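Local coordinates for protein cytochrome c, putative (Shewanella oneidensis, PDB 1SP3) that is an octaheme c-type cytochrome that probably acts as a respiratory oxidoreductase, reducing tetrathionate with electrons carried by its covalently bound hemes, at residues 37-42 / 86-91; 327-332 / 395-400; 336-341 / 386-391. All coordinates share one frame; numbering follows the deposited sequence.

Contact 1 of 3, residues 37-42 / 86-91; sequences SHWTWE and NTFDFK. With HEC (heme c), chain F.
Trp39 meets the loop 86-91 with its indole edge and one of its faces. NE1 gives its hydrogen to the carbonyl oxygen of Phe90 at 2.9 Å; the N-H...O angle is 164° and the acceptor lies almost in the indole plane, which suits a straight bond. CG stands anti to the backbone N (chi1 178°), and the end of the indole comes nearer the loop than CB does. Phe90 comes back over one indole face: its CD2 sits above the plane, offset toward the rim, in an edge-to-face (T-shaped) pair with planes at 79°. At the far end of the six-membered ring, Trp39 CH2 touches Phe88 CZ at 3.6 Å, so two phenylalanines and a tryptophan make an aromatic cluster. This lies in the part of the chain related to cytochrome c554, where helix 37-40 also serves a heme. His38 NE2 binds the heme iron at 2.0 Å, with His143 as the second axial ligand, and Ser37 OG donates to propionate oxygen O1A. Phe90 CE2 approaches the carbonyl oxygen of Trp39, and Trp83 adds another edge-to-face ring to Phe90. On the loop, Lys91 N closes an Asx turn onto Asp89 OD1, met from above the carboxylate plane.

Contact 2 of 3, residues 327-332 / 395-400; sequences YPFKVH and WWRINH. With HEC (heme c), chain G.
Lys330 and Trp396 form the hydrogen-bonded pair of an antiparallel ladder in the large mixed sheet, where strand 325-339 runs beside strand 387-397. Lys330 N donates to Trp396 O at 2.7 Å, nearly along the C=O axis, and Trp396 N returns a bond to Lys330 O. One residue beyond the second strand, Ile398 N reaches Pro328 O at 3.0 Å and carries the pairing on toward the heme ligand His400.

Aromatic packing fills the face bearing Val331 and Trp395. Val331 CG2 stands over the centre of the six-membered ring of Trp395, 3.4 Å from its centroid and 6° off the normal, a CH-pi contact. The same indole turns its edge to the face of Phe329 in an offset edge-to-face pair, planes at 66°, with CE3 close to Phe329 CB. On the face bearing Lys330 and Trp396, His332 CB meets the edge of the Trp396 indole at CZ3; NE1 of that indole is hydrogen-bonded to a propionate of another heme. Ile398 CD1 lies against Lys330 CB at 3.8 Å, while the lysine amine runs on to the carbonyls of Lys153 and Lys247.

Arg397 brings a guanidinium to the ring of Tyr327. NH2 is 3.1 Å from Tyr327 CE2, with ring and guanidinium planes 88° apart. NH2 is also salt-bridged to Asp205, whereas NE is buried with no partner in the model.

Heme coordination follows immediately in the chain: Asn399 CB lies over the His400 ring, offset toward its rim, and His400 NE2 ligates the iron at 2.1 Å, with His185 as the other axial ligand.

Contact 3 of 3, residues 336-341 / 386-391; sequences QIYDKK and EYDFAA
Tyr338 and Asp388 lie side by side and point the same way, the tyrosine ring and carboxylate planes only 12° apart. From CB, Tyr338 sends CG between its own backbone N and carbonyl carbon (chi1 86°). CD2 then touches Ala390 CB at 3.6 Å, and CE2 packs on Asp388 CB at 3.6 Å. CZ passes the same methylene, and OH reaches a water at 2.8 Å. That water donates a longer bond to Asp388 OD2, bridging the two tips; the hydroxyl is also hydrogen-bonded to Ser306.

The backbones that carry these side chains form an antiparallel ladder, its strands strongly twisted against each other. Gln336 pairs with Ala390 and Tyr338 with Asp388 through two bonds each, and Lys340 N adds a fifth to Glu386 O, coming from above the carbonyl plane. The close CA-H...O contacts between these rungs, such as Tyr387 CA to Tyr338 O, are those expected of antiparallel strands.

Charges gather where strand 325-339 ends and strand 387-397 begins. Lys341 NZ makes a salt bridge to Glu386 OE2 at 3.1 Å, nearly on the C-O axis, while Lys340 NZ makes a long one to OE1 at 3.7 Å, so the carboxylate is shared by two lysines at the exposed rim. On the other face, Ile337 CD1 rests against Tyr387 CD1 at 3.7 Å, and Ile337 CB faces Phe389 CE2.

Helix 362-372 closes over that apolar face: its Trp362 touches Ile337 and meets the Phe389 ring edge-to-face. On the Tyr338 side, Phe345 of the short strand 344-345 packs against Gln336, Tyr338 and Ala390.

Contact 1 comes first, in the part of the chain related to cytochrome c554, and closes before the other two open. Its centre lies about 27 Å from that of contact 2 and 30 Å from that of contact 3. Contacts 2 and 3 are two places on one ladder, strands 325-339 and 387-397 of the mixed sheet, with centres about 27 Å apart and contact 3 nested in the loop that contact 2 closes. The ladder runs from the buried, heme-bearing middle of the protein out to its rim. Contacts 1 and 2 each carry an axial histidine, for different hemes, whereas contact 3, without one, joins its strands by backbone bonds, apolar packing and salt bridges.

Contact 1 of 3, residues 37-42 / 86-91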
# COMPACT_ATOMS: atom_id res chain seq x y z
N SER A 37 8.51 11.23 -0.59
CA SER A 37 8.15 10.02 -1.37
C SER A 37 6.87 10.20 -2.23
O SER A 37 6.67 9.48 -3.23
CB SER A 37 8.07 8.78 -0.50
OG SER A 37 6.94 8.84 0.22
N HIS A 38 5.99 11.12 -1.86
CA HIS A 38 4.77 11.30 -2.70
C HIS A 38 5.12 11.74 -4.10
O HIS A 38 4.37 11.57 -4.99
CB HIS A 38 3.78 12.27 -2.07
CG HIS A 38 2.80 11.56 -1.18
ND1 HIS A 38 2.88 11.60 0.19
CD2 HIS A 38 1.82 10.67 -1.48
CE1 HIS A 38 1.93 10.82 0.70
NE2 HIS A 38 1.28 10.24 -0.29
N TRP A 39 6.26 12.41 -4.24
CA TRP A 39 6.74 12.84 -5.54
C TRP A 39 7.75 11.83 -6.09
O TRP A 39 7.64 11.49 -7.23
CB TRP A 39 7.47 14.17 -5.37
CG TRP A 39 8.05 14.68 -6.62
CD1 TRP A 39 9.39 14.93 -6.88
CD2 TRP A 39 7.33 15.08 -7.82
NE1 TRP A 39 9.53 15.40 -8.15
CE2 TRP A 39 8.29 15.54 -8.74
CE3 TRP A 39 5.94 15.11 -8.20
CZ2 TRP A 39 7.94 15.97 -10.02
CZ3 TRP A 39 5.61 15.55 -9.48
CH2 TRP A 39 6.61 15.99 -10.37
N THR A 40 8.78 11.45 -5.35
CA THR A 40 9.80 10.61 -5.93
C THR A 40 9.41 9.14 -6.05
O THR A 40 10.07 8.42 -6.80
CB THR A 40 11.05 10.67 -5.12
OG1 THR A 40 10.73 10.20 -3.79
CG2 THR A 40 11.56 12.17 -4.95
N TRP A 41 8.46 8.66 -5.22
CA TRP A 41 8.16 7.21 -5.15
C TRP A 41 9.40 6.43 -4.71
O TRP A 41 9.59 5.23 -5.04
CB TRP A 41 7.61 6.67 -6.50
CG TRP A 41 6.05 6.95 -6.64
CD1 TRP A 41 5.26 7.79 -5.84
CD2 TRP A 41 5.19 6.44 -7.65
NE1 TRP A 41 3.96 7.76 -6.27
CE2 TRP A 41 3.87 6.95 -7.37
CE3 TRP A 41 5.37 5.57 -8.76
CZ2 TRP A 41 2.78 6.64 -8.16
CZ3 TRP A 41 4.26 5.27 -9.54
CH2 TRP A 41 2.97 5.80 -9.23
N GLU A 42 10.23 7.09 -3.92
CA GLU A 42 11.42 6.40 -3.37
C GLU A 42 11.54 6.57 -1.92
O GLU A 42 11.32 7.66 -1.42
CB GLU A 42 12.70 6.87 -4.03
CG GLU A 42 12.72 6.54 -5.53
CD GLU A 42 14.11 6.57 -6.14
OE1 GLU A 42 14.72 7.68 -6.05
OE2 GLU A 42 14.55 5.51 -6.77
N ASN A 86 10.66 6.07 -18.08
CA ASN A 86 11.87 6.45 -17.40
C ASN A 86 12.52 7.82 -17.71
O ASN A 86 13.49 8.19 -17.04
CB ASN A 86 12.91 5.32 -17.51
CG ASN A 86 13.75 5.42 -18.80
OD1 ASN A 86 13.30 5.00 -19.86
ND2 ASN A 86 14.99 5.98 -18.68
N THR A 87 12.00 8.60 -18.64
CA THR A 87 12.60 9.90 -18.94
C THR A 87 11.99 11.06 -18.07
O THR A 87 12.38 12.21 -18.27
CB THR A 87 12.34 10.24 -20.41
OG1 THR A 87 10.91 10.36 -20.61
CG2 THR A 87 12.66 9.05 -21.24
N PHE A 88 11.07 10.75 -17.12
CA PHE A 88 10.32 11.76 -16.36
C PHE A 88 11.27 12.67 -15.69
O PHE A 88 12.27 12.24 -15.14
CB PHE A 88 9.34 11.14 -15.36
CG PHE A 88 8.46 12.14 -14.67
CD1 PHE A 88 7.47 12.86 -15.39
CD2 PHE A 88 8.67 12.43 -13.29
CE1 PHE A 88 6.66 13.73 -14.76
CE2 PHE A 88 7.89 13.37 -12.65
CZ PHE A 88 6.88 14.01 -13.36
N ASP A 89 11.01 13.95 -15.83
CA ASP A 89 11.84 14.94 -15.21
C ASP A 89 11.41 15.23 -13.74
O ASP A 89 10.56 16.06 -13.53
CB ASP A 89 11.72 16.23 -16.02
CG ASP A 89 12.62 17.31 -15.50
OD1 ASP A 89 13.44 17.08 -14.53
OD2 ASP A 89 12.54 18.42 -15.98
N PHE A 90 11.98 14.57 -12.75
CA PHE A 90 11.64 14.79 -11.37
C PHE A 90 12.00 16.17 -10.82
O PHE A 90 11.78 16.40 -9.67
CB PHE A 90 12.18 13.67 -10.45
CG PHE A 90 11.49 12.35 -10.67
CD1 PHE A 90 11.97 11.44 -11.63
CD2 PHE A 90 10.29 12.06 -9.98
CE1 PHE A 90 11.29 10.20 -11.83
CE2 PHE A 90 9.60 10.81 -10.15
CZ PHE A 90 10.08 9.90 -11.11
N LYS A 91 12.56 17.08 -11.62
CA LYS A 91 12.98 18.39 -11.13
C LYS A 91 12.10 19.49 -11.68
O LYS A 91 12.21 20.67 -11.32
CB LYS A 91 14.43 18.73 -11.44
CG LYS A 91 15.45 17.75 -10.85
CD LYS A 91 15.44 17.56 -9.29
CE LYS A 91 15.23 18.85 -8.37
NZ LYS A 91 15.94 20.21 -8.63
FE HEC F . -0.13 8.86 0.03
CHA HEC F . 2.45 6.74 0.56
CHB HEC F . -0.40 9.31 3.40
CHC HEC F . -2.31 11.40 -0.52
CHD HEC F . -0.05 8.07 -3.30
NA HEC F . 0.83 8.16 1.66
C1A HEC F . 1.83 7.25 1.67
C2A HEC F . 2.28 7.02 3.01
C3A HEC F . 1.52 7.76 3.81
C4A HEC F . 0.58 8.47 2.99
CMA HEC F . 1.57 7.75 5.37
CAA HEC F . 3.43 5.98 3.40
CBA HEC F . 4.80 6.62 3.63
CGA HEC F . 5.63 6.51 2.36
O1A HEC F . 6.59 7.33 2.19
O2A HEC F . 5.39 5.55 1.57
NB HEC F . -1.17 10.11 1.24
C1B HEC F . -1.13 10.14 2.59
C2B HEC F . -2.11 11.10 3.06
C3B HEC F . -2.67 11.66 2.00
C4B HEC F . -2.06 11.06 0.82
CMB HEC F . -2.31 11.27 4.59
CAB HEC F . -3.65 12.87 1.91
CBB HEC F . -3.20 14.02 2.55
NC HEC F . -1.01 9.60 -1.56
C1C HEC F . -1.90 10.68 -1.60
C2C HEC F . -2.39 10.80 -2.94
C3C HEC F . -1.73 9.91 -3.69
C4C HEC F . -0.86 9.11 -2.87
CMC HEC F . -3.48 11.78 -3.45
CAC HEC F . -1.96 9.75 -5.19
CBC HEC F . -1.68 10.83 -6.04
ND HEC F . 0.95 7.55 -1.17
C1D HEC F . 0.86 7.39 -2.54
C2D HEC F . 1.87 6.51 -3.03
C3D HEC F . 2.68 6.17 -1.83
C4D HEC F . 2.04 6.85 -0.72
CMD HEC F . 2.21 5.97 -4.45
CAD HEC F . 3.94 5.26 -1.77
CBD HEC F . 5.06 6.27 -1.90
CGD HEC F . 6.40 5.55 -1.94
O1D HEC F . 6.87 5.17 -0.84
O2D HEC F . 7.02 5.33 -3.03

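Contact 2 of 3, residues 327-332 / 395-400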
# COMPACT_ATOMS: atom_id res chain seq x y z
N TYR A 327 2.00 -7.93 15.81
CA TYR A 327 1.21 -6.95 15.05
C TYR A 327 0.35 -7.71 14.05
O TYR A 327 0.71 -8.85 13.67
CB TYR A 327 2.13 -6.07 14.21
CG TYR A 327 2.70 -4.82 14.95
CD1 TYR A 327 3.84 -4.94 15.81
CD2 TYR A 327 2.13 -3.53 14.74
CE1 TYR A 327 4.37 -3.86 16.45
CE2 TYR A 327 2.67 -2.34 15.42
CZ TYR A 327 3.81 -2.54 16.25
OH TYR A 327 4.34 -1.54 16.99
N PRO A 328 -0.70 -7.06 13.52
CA PRO A 328 -1.60 -7.65 12.55
C PRO A 328 -1.26 -7.22 11.13
O PRO A 328 -0.88 -6.07 10.85
CB PRO A 328 -2.95 -7.00 12.90
CG PRO A 328 -2.57 -5.63 13.33
CD PRO A 328 -1.15 -5.68 13.89
N PHE A 329 -1.50 -8.15 10.22
CA PHE A 329 -1.07 -7.98 8.88
C PHE A 329 -2.10 -8.54 7.89
O PHE A 329 -2.75 -9.57 8.15
CB PHE A 329 0.24 -8.76 8.65
CG PHE A 329 1.42 -8.13 9.30
CD1 PHE A 329 1.78 -8.47 10.62
CD2 PHE A 329 2.17 -7.18 8.60
CE1 PHE A 329 2.86 -7.93 11.20
CE2 PHE A 329 3.27 -6.58 9.20
CZ PHE A 329 3.60 -6.97 10.52
N LYS A 330 -2.18 -7.89 6.75
CA LYS A 330 -2.85 -8.46 5.63
C LYS A 330 -1.82 -9.18 4.74
O LYS A 330 -0.69 -8.66 4.47
CB LYS A 330 -3.63 -7.43 4.82
CG LYS A 330 -4.03 -8.04 3.45
CD LYS A 330 -4.96 -7.20 2.66
CE LYS A 330 -5.46 -8.08 1.43
NZ LYS A 330 -5.33 -7.31 0.19
N VAL A 331 -2.18 -10.39 4.32
CA VAL A 331 -1.23 -11.22 3.59
C VAL A 331 -1.87 -11.61 2.25
O VAL A 331 -2.97 -12.15 2.23
CB VAL A 331 -0.89 -12.50 4.36
CG1 VAL A 331 0.01 -13.46 3.51
CG2 VAL A 331 -0.24 -12.15 5.78
N HIS A 332 -1.25 -11.27 1.16
CA HIS A 332 -1.83 -11.58 -0.15
C HIS A 332 -0.93 -12.69 -0.80
O HIS A 332 0.29 -12.59 -0.67
CB HIS A 332 -1.81 -10.33 -0.99
CG HIS A 332 -2.33 -10.55 -2.38
ND1 HIS A 332 -1.55 -10.42 -3.50
CD2 HIS A 332 -3.58 -10.85 -2.83
CE1 HIS A 332 -2.28 -10.60 -4.58
NE2 HIS A 332 -3.52 -10.88 -4.20
N TRP A 395 3.24 -9.23 2.69
CA TRP A 395 2.75 -8.79 4.03
C TRP A 395 2.57 -7.29 4.03
O TRP A 395 3.45 -6.60 3.57
CB TRP A 395 3.73 -9.17 5.13
CG TRP A 395 3.72 -10.66 5.33
CD1 TRP A 395 4.11 -11.60 4.40
CD2 TRP A 395 3.19 -11.40 6.45
NE1 TRP A 395 3.88 -12.86 4.89
CE2 TRP A 395 3.34 -12.78 6.15
CE3 TRP A 395 2.65 -11.02 7.70
CZ2 TRP A 395 2.92 -13.80 7.00
CZ3 TRP A 395 2.30 -12.02 8.61
CH2 TRP A 395 2.41 -13.41 8.25
N TRP A 396 1.40 -6.81 4.48
CA TRP A 396 1.18 -5.38 4.67
C TRP A 396 0.59 -5.22 6.03
O TRP A 396 -0.31 -5.99 6.39
CB TRP A 396 0.10 -4.79 3.73
CG TRP A 396 0.49 -4.64 2.34
CD1 TRP A 396 1.05 -3.53 1.72
CD2 TRP A 396 0.37 -5.63 1.36
NE1 TRP A 396 1.26 -3.80 0.38
CE2 TRP A 396 0.87 -5.10 0.15
CE3 TRP A 396 -0.06 -6.94 1.38
CZ2 TRP A 396 0.95 -5.86 -1.03
CZ3 TRP A 396 -0.01 -7.67 0.26
CH2 TRP A 396 0.48 -7.12 -0.96
N ARG A 397 1.02 -4.16 6.71
CA ARG A 397 0.56 -3.84 8.05
C ARG A 397 -0.89 -3.41 8.02
O ARG A 397 -1.28 -2.70 7.11
CB ARG A 397 1.36 -2.66 8.60
CG ARG A 397 2.81 -3.04 8.77
CD ARG A 397 3.58 -2.06 9.53
NE ARG A 397 2.91 -1.90 10.86
CZ ARG A 397 3.12 -0.85 11.66
NH1 ARG A 397 3.96 0.12 11.28
NH2 ARG A 397 2.49 -0.75 12.82
N ILE A 398 -1.60 -3.70 9.08
CA ILE A 398 -2.95 -3.24 9.24
C ILE A 398 -2.94 -2.19 10.35
O ILE A 398 -2.64 -2.51 11.46
CB ILE A 398 -3.86 -4.43 9.64
CG1 ILE A 398 -4.02 -5.44 8.47
CG2 ILE A 398 -5.22 -3.92 10.02
CD1 ILE A 398 -4.67 -4.67 7.25
N ASN A 399 -3.40 -0.96 10.08
CA ASN A 399 -3.38 0.12 11.03
C ASN A 399 -4.67 0.90 11.20
O ASN A 399 -4.76 1.69 12.16
CB ASN A 399 -2.25 1.14 10.73
CG ASN A 399 -0.85 0.52 10.91
OD1 ASN A 399 -0.33 0.35 12.02
ND2 ASN A 399 -0.26 0.21 9.79
N HIS A 400 -5.60 0.74 10.28
CA HIS A 400 -6.86 1.51 10.24
C HIS A 400 -8.06 0.60 10.55
O HIS A 400 -7.85 -0.59 10.72
CB HIS A 400 -7.00 2.33 8.95
CG HIS A 400 -5.73 3.05 8.63
ND1 HIS A 400 -4.70 2.46 7.91
CD2 HIS A 400 -5.26 4.25 9.04
CE1 HIS A 400 -3.67 3.30 7.86
NE2 HIS A 400 -3.99 4.39 8.53
FE HEC G . -2.80 6.08 8.51
CHA HEC G . -0.05 4.04 8.48
CHB HEC G . -2.69 6.28 5.17
CHC HEC G . -5.79 7.90 8.55
CHD HEC G . -2.82 6.05 11.91
NA HEC G . -1.62 5.26 7.03
C1A HEC G . -0.51 4.50 7.26
C2A HEC G . 0.08 4.20 6.00
C3A HEC G . -0.65 4.80 5.07
C4A HEC G . -1.76 5.47 5.73
CMA HEC G . -0.41 4.76 3.55
CAA HEC G . 1.33 3.30 5.82
CBA HEC G . 0.76 1.85 5.77
CGA HEC G . 1.93 0.97 5.37
O1A HEC G . 2.37 1.09 4.18
O2A HEC G . 2.46 0.16 6.23
NB HEC G . -3.98 6.94 7.19
C1B HEC G . -3.73 6.91 5.82
C2B HEC G . -4.82 7.55 5.13
C3B HEC G . -5.69 7.97 6.07
C4B HEC G . -5.17 7.63 7.36
CMB HEC G . -4.93 7.71 3.58
CAB HEC G . -7.06 8.70 5.83
CBB HEC G . -8.02 8.03 5.09
NC HEC G . -4.09 6.84 9.95
C1C HEC G . -5.20 7.60 9.73
C2C HEC G . -5.70 8.00 10.98
C3C HEC G . -4.87 7.48 11.92
C4C HEC G . -3.85 6.76 11.26
CMC HEC G . -6.99 8.91 11.09
CAC HEC G . -4.91 7.66 13.49
CBC HEC G . -6.12 7.53 14.17
ND HEC G . -1.64 5.22 9.96
C1D HEC G . -1.82 5.30 11.33
C2D HEC G . -0.83 4.51 12.05
C3D HEC G . 0.04 3.97 11.02
C4D HEC G . -0.56 4.39 9.74
CMD HEC G . -0.63 4.29 13.63
CAD HEC G . 1.30 3.07 11.24
CBD HEC G . 2.46 4.01 10.86
CGD HEC G . 2.97 4.88 11.99
O1D HEC G . 3.92 5.63 11.76
O2D HEC G . 2.50 4.75 13.17

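Contact 3 of 3, residues 336-341 / 386-391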
# COMPACT_ATOMS: atom_id res chain seq x y z
N GLN A 336 3.28 -15.74 -9.91
CA GLN A 336 3.66 -14.73 -10.90
C GLN A 336 4.91 -15.12 -11.66
O GLN A 336 5.61 -16.08 -11.34
CB GLN A 336 3.80 -13.38 -10.20
CG GLN A 336 5.12 -13.23 -9.43
CD GLN A 336 5.05 -11.99 -8.52
OE1 GLN A 336 4.33 -11.94 -7.50
NE2 GLN A 336 5.80 -11.02 -8.89
N ILE A 337 5.18 -14.37 -12.70
CA ILE A 337 6.11 -14.81 -13.72
C ILE A 337 7.57 -14.59 -13.34
O ILE A 337 7.95 -13.57 -12.80
CB ILE A 337 5.77 -14.08 -15.06
CG1 ILE A 337 6.66 -14.62 -16.23
CG2 ILE A 337 5.87 -12.52 -14.92
CD1 ILE A 337 6.29 -14.06 -17.67
N TYR A 338 8.39 -15.62 -13.61
CA TYR A 338 9.78 -15.62 -13.32
C TYR A 338 10.61 -16.18 -14.52
O TYR A 338 10.14 -16.96 -15.32
CB TYR A 338 10.11 -16.32 -11.96
CG TYR A 338 10.28 -17.82 -12.01
CD1 TYR A 338 11.54 -18.42 -12.16
CD2 TYR A 338 9.17 -18.65 -11.89
CE1 TYR A 338 11.68 -19.86 -12.20
CE2 TYR A 338 9.29 -20.05 -11.93
CZ TYR A 338 10.52 -20.64 -12.10
OH TYR A 338 10.56 -22.03 -12.11
N ASP A 339 11.83 -15.73 -14.62
CA ASP A 339 12.78 -16.21 -15.64
C ASP A 339 13.30 -17.60 -15.26
O ASP A 339 14.02 -17.75 -14.27
CB ASP A 339 13.93 -15.24 -15.70
CG ASP A 339 14.84 -15.49 -16.87
OD1 ASP A 339 15.48 -16.61 -16.93
OD2 ASP A 339 14.99 -14.60 -17.73
N LYS A 340 12.96 -18.59 -16.07
CA LYS A 340 13.18 -20.01 -15.71
C LYS A 340 14.65 -20.35 -15.70
O LYS A 340 15.06 -21.30 -15.05
CB LYS A 340 12.46 -20.95 -16.71
CG LYS A 340 12.68 -22.39 -16.41
CD LYS A 340 11.37 -23.09 -16.07
CE LYS A 340 11.32 -24.61 -16.46
NZ LYS A 340 12.11 -25.04 -17.69
N LYS A 341 15.44 -19.56 -16.43
CA LYS A 341 16.88 -19.73 -16.43
C LYS A 341 17.66 -18.92 -15.40
O LYS A 341 18.58 -19.44 -14.79
CB LYS A 341 17.47 -19.51 -17.82
CG LYS A 341 17.25 -20.73 -18.78
CD LYS A 341 17.98 -22.02 -18.31
CE LYS A 341 18.83 -22.68 -19.46
NZ LYS A 341 18.35 -22.36 -20.88
N GLU A 386 13.05 -17.83 -21.53
CA GLU A 386 12.28 -18.90 -20.92
C GLU A 386 11.60 -18.39 -19.60
O GLU A 386 12.26 -17.83 -18.72
CB GLU A 386 13.22 -20.05 -20.55
CG GLU A 386 13.56 -21.06 -21.64
CD GLU A 386 14.05 -22.38 -21.01
OE1 GLU A 386 13.18 -23.27 -20.74
OE2 GLU A 386 15.28 -22.51 -20.75
N TYR A 387 10.31 -18.62 -19.47
CA TYR A 387 9.65 -18.19 -18.27
C TYR A 387 8.90 -19.33 -17.68
O TYR A 387 8.62 -20.34 -18.37
CB TYR A 387 8.73 -17.02 -18.54
CG TYR A 387 7.47 -17.37 -19.32
CD1 TYR A 387 6.26 -17.62 -18.64
CD2 TYR A 387 7.47 -17.40 -20.73
CE1 TYR A 387 5.10 -17.88 -19.33
CE2 TYR A 387 6.28 -17.67 -21.47
CZ TYR A 387 5.13 -17.94 -20.77
OH TYR A 387 3.95 -18.21 -21.42
N ASP A 388 8.55 -19.15 -16.40
CA ASP A 388 7.58 -19.99 -15.69
C ASP A 388 6.77 -19.14 -14.63
O ASP A 388 6.89 -17.87 -14.60
CB ASP A 388 8.31 -21.23 -15.15
CG ASP A 388 7.38 -22.36 -14.91
OD1 ASP A 388 6.12 -22.18 -14.90
OD2 ASP A 388 7.82 -23.48 -14.74
N PHE A 389 5.96 -19.79 -13.80
CA PHE A 389 5.24 -19.10 -12.72
C PHE A 389 5.64 -19.67 -11.32
O PHE A 389 5.75 -20.87 -11.16
CB PHE A 389 3.75 -19.17 -12.94
CG PHE A 389 3.28 -18.42 -14.15
CD1 PHE A 389 3.18 -19.07 -15.43
CD2 PHE A 389 2.99 -17.03 -14.06
CE1 PHE A 389 2.73 -18.35 -16.56
CE2 PHE A 389 2.52 -16.34 -15.16
CZ PHE A 389 2.43 -17.00 -16.45
N ALA A 390 5.89 -18.80 -10.36
CA ALA A 390 6.19 -19.24 -8.99
C ALA A 390 5.35 -18.60 -7.90
O ALA A 390 4.94 -17.44 -8.05
CB ALA A 390 7.68 -19.03 -8.67
N ALA A 391 5.20 -19.29 -6.77
CA ALA A 391 4.31 -18.86 -5.67
C ALA A 391 4.94 -17.82 -4.81
O ALA A 391 6.16 -17.84 -4.63
CB ALA A 391 3.75 -20.04 -4.84
O HOH W 1 8.57 -23.86 -11.59